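Modulator of the activity of Ets CG15085-PA (Drosophila melanogaster, PDB 1SV0) binds the repressor Yan through its SAM domain and, by keeping Yan from polymerising, probably relieves Yan-mediated repression of transcription. Local coordinates at residues G6-L9 against D13-R16; W20-N25 against K66-D71. One frame throughout, in Å; residues are numbered along the deposited sequence.

Contacts 1 and 2 follow one another along the chain and meet at W22 within a single SAM domain, contact 2 near its centre and contact 1 nearer its surface, with about 12 Å between the centres of the two contacts. Contact 1 folds the N-terminal arm at 6-9 onto the turn that leads into helix 16-30; contact 2 packs that helix against the C-terminal helix 65-80. W22 of contact 2 joins them: L7 CD1 lies 3.5 Å from W22 CB, and W14 CZ3 lies 3.6 Å from W22 CG, the two indole planes meeting at about 45°. At the end of segment 13-16, T15 packs on D30 and R16 on L31 of the Yan (pokkuri) chain, whereas contact 2 is untouched by that chain.

Contact 1 (G6-L9 against D13-R16); sequences GLPL and DWTR
W14 holds its indole beside the backbone N, with CG anti to the carbonyl carbon (chi1 -72°), and this setting swings the pyrrole part of the ring round to P8. L7 takes the same kind of first torsion (chi1 -61°), which brings its CD1 within 4.0 Å of W14 CZ2, on the six-membered part of the ring. The contact's hydrogen bond runs from W14 NE1 to P8 O over 2.8 Å, with an N-H...O angle of 160°. The oxygen sits near the indole plane at the ring edge, and the N-H reaches it in the carbonyl plane, on a lone pair. The pyrrolidine of P8 comes obliquely against the CD1-NE1 side of the indole, P8 CG 3.4 Å from W14 CD1 and P8 CD 3.6 Å from W14 NE1. One proline thus supplies both the acceptor and the apolar cover, and the buried indole nitrogen has its polar demand met by main chain. On the outer side, D13 CB comes within 4.3 Å of P8 CB. L7 also rests on D18 and K21, while T15 N-caps helix 16-30. This is an N-terminal arm of irregular chain pinned by a tryptophan just ahead of the first helix of the five-helix SAM domain.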
loop_
_atom_site.group_PDB
_atom_site.type_symbol
_atom_site.label_atom_id
_atom_site.label_comp_id
_atom_site.label_asym_id
_atom_site.label_seq_id
_atom_site.Cartn_x
_atom_site.Cartn_y
_atom_site.Cartn_z
ATOM N N GLY C 6 -15.905 12.904 7.940
ATOM C CA GLY C 6 -16.439 11.601 7.586
ATOM C C GLY C 6 -15.345 10.553 7.609
ATOM O O GLY C 6 -15.612 9.357 7.494
ATOM N N LEU C 7 -14.108 11.017 7.760
ATOM C CA LEU C 7 -12.951 10.130 7.799
ATOM C C LEU C 7 -12.517 9.801 9.224
ATOM O O LEU C 7 -12.482 10.665 10.100
ATOM C CB LEU C 7 -11.768 10.752 7.049
ATOM C CG LEU C 7 -11.984 11.027 5.557
ATOM C CD1 LEU C 7 -10.732 11.652 4.978
ATOM C CD2 LEU C 7 -12.325 9.733 4.827
ATOM N N PRO C 8 -12.180 8.530 9.470
ATOM C CA PRO C 8 -11.747 8.130 10.810
ATOM C C PRO C 8 -10.527 8.953 11.217
ATOM O O PRO C 8 -9.630 9.198 10.406
ATOM C CB PRO C 8 -11.404 6.649 10.673
ATOM C CG PRO C 8 -11.901 6.217 9.343
ATOM C CD PRO C 8 -12.272 7.404 8.526
ATOM N N LEU C 9 -10.516 9.388 12.473
ATOM C CA LEU C 9 -9.426 10.187 13.020
ATOM C C LEU C 9 -8.069 9.508 12.884
ATOM O O LEU C 9 -7.067 10.175 12.654
ATOM C CB LEU C 9 -9.702 10.495 14.496
ATOM C CG LEU C 9 -11.014 11.246 14.736
ATOM C CD1 LEU C 9 -11.307 11.355 16.237
ATOM C CD2 LEU C 9 -10.916 12.620 14.089
ATOM N N ASP C 13 -6.857 3.325 10.397
ATOM C CA ASP C 13 -8.131 2.622 10.346
ATOM C C ASP C 13 -8.811 2.842 8.992
ATOM O O ASP C 13 -9.889 2.311 8.745
ATOM C CB ASP C 13 -9.074 3.106 11.455
ATOM C CG ASP C 13 -8.541 2.819 12.847
ATOM O OD1 ASP C 13 -7.738 1.871 12.997
ATOM O OD2 ASP C 13 -8.946 3.530 13.794
ATOM N N TRP C 14 -8.177 3.613 8.118
ATOM C CA TRP C 14 -8.764 3.905 6.808
ATOM C C TRP C 14 -8.845 2.715 5.854
ATOM O O TRP C 14 -7.870 1.985 5.661
ATOM C CB TRP C 14 -7.979 5.027 6.110
ATOM C CG TRP C 14 -8.160 6.406 6.689
ATOM C CD1 TRP C 14 -8.899 6.752 7.791
ATOM C CD2 TRP C 14 -7.586 7.624 6.194
ATOM N NE1 TRP C 14 -8.818 8.109 8.009
ATOM C CE2 TRP C 14 -8.019 8.668 7.046
ATOM C CE3 TRP C 14 -6.745 7.936 5.115
ATOM C CZ2 TRP C 14 -7.639 10.003 6.852
ATOM C CZ3 TRP C 14 -6.365 9.266 4.921
ATOM C CH2 TRP C 14 -6.813 10.282 5.786
ATOM N N THR C 15 -10.014 2.515 5.260
ATOM C CA THR C 15 -10.178 1.448 4.272
ATOM C C THR C 15 -9.792 2.104 2.948
ATOM O O THR C 15 -9.385 3.264 2.928
ATOM C CB THR C 15 -11.633 1.004 4.157
ATOM O OG1 THR C 15 -12.428 2.141 3.789
ATOM C CG2 THR C 15 -12.134 0.427 5.496
ATOM N N ARG C 16 -9.917 1.379 1.843
ATOM C CA ARG C 16 -9.581 1.968 0.553
ATOM C C ARG C 16 -10.594 3.071 0.275
ATOM O O ARG C 16 -10.240 4.140 -0.234
ATOM C CB ARG C 16 -9.630 0.911 -0.555
ATOM C CG ARG C 16 -9.265 1.448 -1.931
ATOM C CD ARG C 16 -9.025 0.305 -2.898
ATOM N NE ARG C 16 -10.261 -0.360 -3.269
ATOM C CZ ARG C 16 -10.317 -1.551 -3.848
ATOM N NH1 ARG C 16 -9.197 -2.214 -4.118
ATOM N NH2 ARG C 16 -11.492 -2.077 -4.157
#

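Contact 2 (W20-N25 against K66-D71); sequences WKWLIN and KMLYRD
W22 reaches from helix 16-30 to L68 and D71 on helix 65-80, and its path starts at CB and CG, which L7 and W14 flank. With CG anti to the backbone N (chi1 165°), the indole is directed toward helix 65-80. Farther out, W22 NE1 donates to D71 OD1 over 2.8 Å in a nearly straight bond. The oxygen lies near the indole plane, yet the N-H meets it from above the carboxylate plane, 38° out of it. On the six-membered ring, W22 CZ2 comes edge-on to L68 O at 3.2 Å, and W22 CH2 at the far end lies 3.9 Å from L68 CB. L23 adds an apolar contact, its CD2 standing 3.8 Å from L68 CD1 where the two leucines cross at about a right angle. The axes of the short segments 20-25 and 66-71 approach to 11.4 Å, their N-to-C directions 123° apart, a spacing in keeping with the bulk of the indole between them. A leucine in place of W22 would probably leave D71 without its indole N-H donor and open a gap beside L68 and W14. D71 OD1 also forms a salt bridge with R75, so one carboxylate oxygen serves a neutral and a charged donor; this shared grip probably stabilises its negative charge in an otherwise largely apolar interface.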
loop_
_atom_site.group_PDB
_atom_site.type_symbol
_atom_site.label_atom_id
_atom_site.label_comp_id
_atom_site.label_asym_id
_atom_site.label_seq_id
_atom_site.Cartn_x
_atom_site.Cartn_y
_atom_site.Cartn_z
ATOM N N TRP C 20 -9.829 7.015 -0.753
ATOM C CA TRP C 20 -10.372 7.682 -1.936
ATOM C C TRP C 20 -11.116 8.966 -1.592
ATOM O O TRP C 20 -10.975 9.972 -2.284
ATOM C CB TRP C 20 -11.287 6.718 -2.698
ATOM C CG TRP C 20 -10.524 5.710 -3.498
ATOM C CD1 TRP C 20 -9.294 5.178 -3.200
ATOM C CD2 TRP C 20 -10.933 5.109 -4.729
ATOM N NE1 TRP C 20 -8.915 4.281 -4.179
ATOM C CE2 TRP C 20 -9.903 4.221 -5.126
ATOM C CE3 TRP C 20 -12.069 5.237 -5.541
ATOM C CZ2 TRP C 20 -9.977 3.466 -6.304
ATOM C CZ3 TRP C 20 -12.141 4.485 -6.714
ATOM C CH2 TRP C 20 -11.099 3.613 -7.082
ATOM N N LYS C 21 -11.912 8.929 -0.528
ATOM C CA LYS C 21 -12.639 10.116 -0.099
ATOM C C LYS C 21 -11.647 11.202 0.328
ATOM O O LYS C 21 -11.844 12.384 0.024
ATOM C CB LYS C 21 -13.611 9.757 1.035
ATOM C CG LYS C 21 -14.949 9.232 0.500
ATOM C CD LYS C 21 -15.645 8.268 1.438
ATOM C CE LYS C 21 -15.684 8.733 2.881
ATOM N NZ LYS C 21 -16.307 7.677 3.748
ATOM N N TRP C 22 -10.582 10.801 1.022
ATOM C CA TRP C 22 -9.538 11.741 1.452
ATOM C C TRP C 22 -8.850 12.363 0.234
ATOM O O TRP C 22 -8.516 13.547 0.232
ATOM C CB TRP C 22 -8.486 11.016 2.306
ATOM C CG TRP C 22 -7.205 11.790 2.508
ATOM C CD1 TRP C 22 -7.035 12.943 3.247
ATOM C CD2 TRP C 22 -5.912 11.462 1.980
ATOM N NE1 TRP C 22 -5.722 13.337 3.208
ATOM C CE2 TRP C 22 -5.009 12.450 2.442
ATOM C CE3 TRP C 22 -5.426 10.425 1.164
ATOM C CZ2 TRP C 22 -3.639 12.432 2.113
ATOM C CZ3 TRP C 22 -4.057 10.404 0.837
ATOM C CH2 TRP C 22 -3.184 11.405 1.315
ATOM N N LEU C 23 -8.627 11.556 -0.802
ATOM C CA LEU C 23 -7.972 12.051 -2.012
ATOM C C LEU C 23 -8.856 13.082 -2.709
ATOM O O LEU C 23 -8.372 14.116 -3.175
ATOM C CB LEU C 23 -7.667 10.891 -2.968
ATOM C CG LEU C 23 -6.499 9.986 -2.561
ATOM C CD1 LEU C 23 -6.451 8.752 -3.475
ATOM C CD2 LEU C 23 -5.193 10.777 -2.660
ATOM N N ILE C 24 -10.149 12.783 -2.792
ATOM C CA ILE C 24 -11.099 13.701 -3.416
ATOM C C ILE C 24 -11.132 15.024 -2.631
ATOM O O ILE C 24 -11.125 16.101 -3.225
ATOM C CB ILE C 24 -12.518 13.077 -3.468
ATOM C CG1 ILE C 24 -12.539 11.954 -4.509
ATOM C CG2 ILE C 24 -13.563 14.149 -3.803
ATOM C CD1 ILE C 24 -13.821 11.152 -4.510
ATOM N N ASN C 25 -11.170 14.936 -1.303
ATOM C CA ASN C 25 -11.162 16.134 -0.453
ATOM C C ASN C 25 -9.885 16.946 -0.654
ATOM O O ASN C 25 -9.920 18.178 -0.689
ATOM C CB ASN C 25 -11.270 15.763 1.035
ATOM C CG ASN C 25 -12.669 15.345 1.428
ATOM O OD1 ASN C 25 -13.643 15.738 0.791
ATOM N ND2 ASN C 25 -12.778 14.558 2.492
ATOM N N LYS C 66 3.263 15.880 -3.034
ATOM C CA LYS C 66 3.880 16.183 -1.746
ATOM C C LYS C 66 2.869 16.653 -0.712
ATOM O O LYS C 66 3.045 16.405 0.481
ATOM C CB LYS C 66 4.991 17.232 -1.895
ATOM C CG LYS C 66 4.511 18.647 -2.223
ATOM C CD LYS C 66 5.673 19.635 -2.164
ATOM C CE LYS C 66 5.203 21.069 -2.354
ATOM N NZ LYS C 66 6.324 22.046 -2.202
ATOM N N MET C 67 1.817 17.336 -1.159
ATOM C CA MET C 67 0.795 17.807 -0.230
ATOM C C MET C 67 0.013 16.625 0.324
ATOM O O MET C 67 -0.454 16.669 1.460
ATOM C CB MET C 67 -0.161 18.792 -0.914
ATOM C CG MET C 67 0.508 20.088 -1.346
ATOM S SD MET C 67 1.592 20.747 -0.055
ATOM C CE MET C 67 0.416 21.187 1.242
ATOM N N LEU C 68 -0.142 15.580 -0.489
ATOM C CA LEU C 68 -0.841 14.369 -0.054
ATOM C C LEU C 68 -0.003 13.698 1.033
ATOM O O LEU C 68 -0.515 13.313 2.098
ATOM C CB LEU C 68 -1.021 13.383 -1.225
ATOM C CG LEU C 68 -1.857 13.838 -2.421
ATOM C CD1 LEU C 68 -1.979 12.699 -3.441
ATOM C CD2 LEU C 68 -3.232 14.279 -1.939
ATOM N N TYR C 69 1.291 13.553 0.748
ATOM C CA TYR C 69 2.221 12.931 1.689
ATOM C C TYR C 69 2.215 13.704 2.999
ATOM O O TYR C 69 2.062 13.142 4.079
ATOM C CB TYR C 69 3.641 12.948 1.116
ATOM C CG TYR C 69 4.698 12.443 2.079
ATOM C CD1 TYR C 69 4.861 11.080 2.312
ATOM C CD2 TYR C 69 5.522 13.334 2.772
ATOM C CE1 TYR C 69 5.822 10.608 3.212
ATOM C CE2 TYR C 69 6.485 12.874 3.677
ATOM C CZ TYR C 69 6.629 11.511 3.890
ATOM O OH TYR C 69 7.580 11.049 4.770
ATOM N N ARG C 70 2.386 15.011 2.880
ATOM C CA ARG C 70 2.426 15.898 4.031
ATOM C C ARG C 70 1.162 15.791 4.886
ATOM O O ARG C 70 1.245 15.636 6.105
ATOM C CB ARG C 70 2.616 17.327 3.538
ATOM C CG ARG C 70 2.976 18.342 4.599
ATOM C CD ARG C 70 3.407 19.642 3.926
ATOM N NE ARG C 70 4.519 19.416 3.003
ATOM C CZ ARG C 70 5.035 20.349 2.207
ATOM N NH1 ARG C 70 4.538 21.581 2.211
ATOM N NH2 ARG C 70 6.053 20.052 1.410
ATOM N N ASP C 71 0.000 15.868 4.241
ATOM C CA ASP C 71 -1.279 15.793 4.937
ATOM C C ASP C 71 -1.487 14.457 5.648
ATOM O O ASP C 71 -1.972 14.425 6.785
ATOM C CB ASP C 71 -2.423 16.048 3.947
ATOM C CG ASP C 71 -3.768 16.210 4.630
ATOM O OD1 ASP C 71 -4.482 15.197 4.815
ATOM O OD2 ASP C 71 -4.109 17.359 4.986
#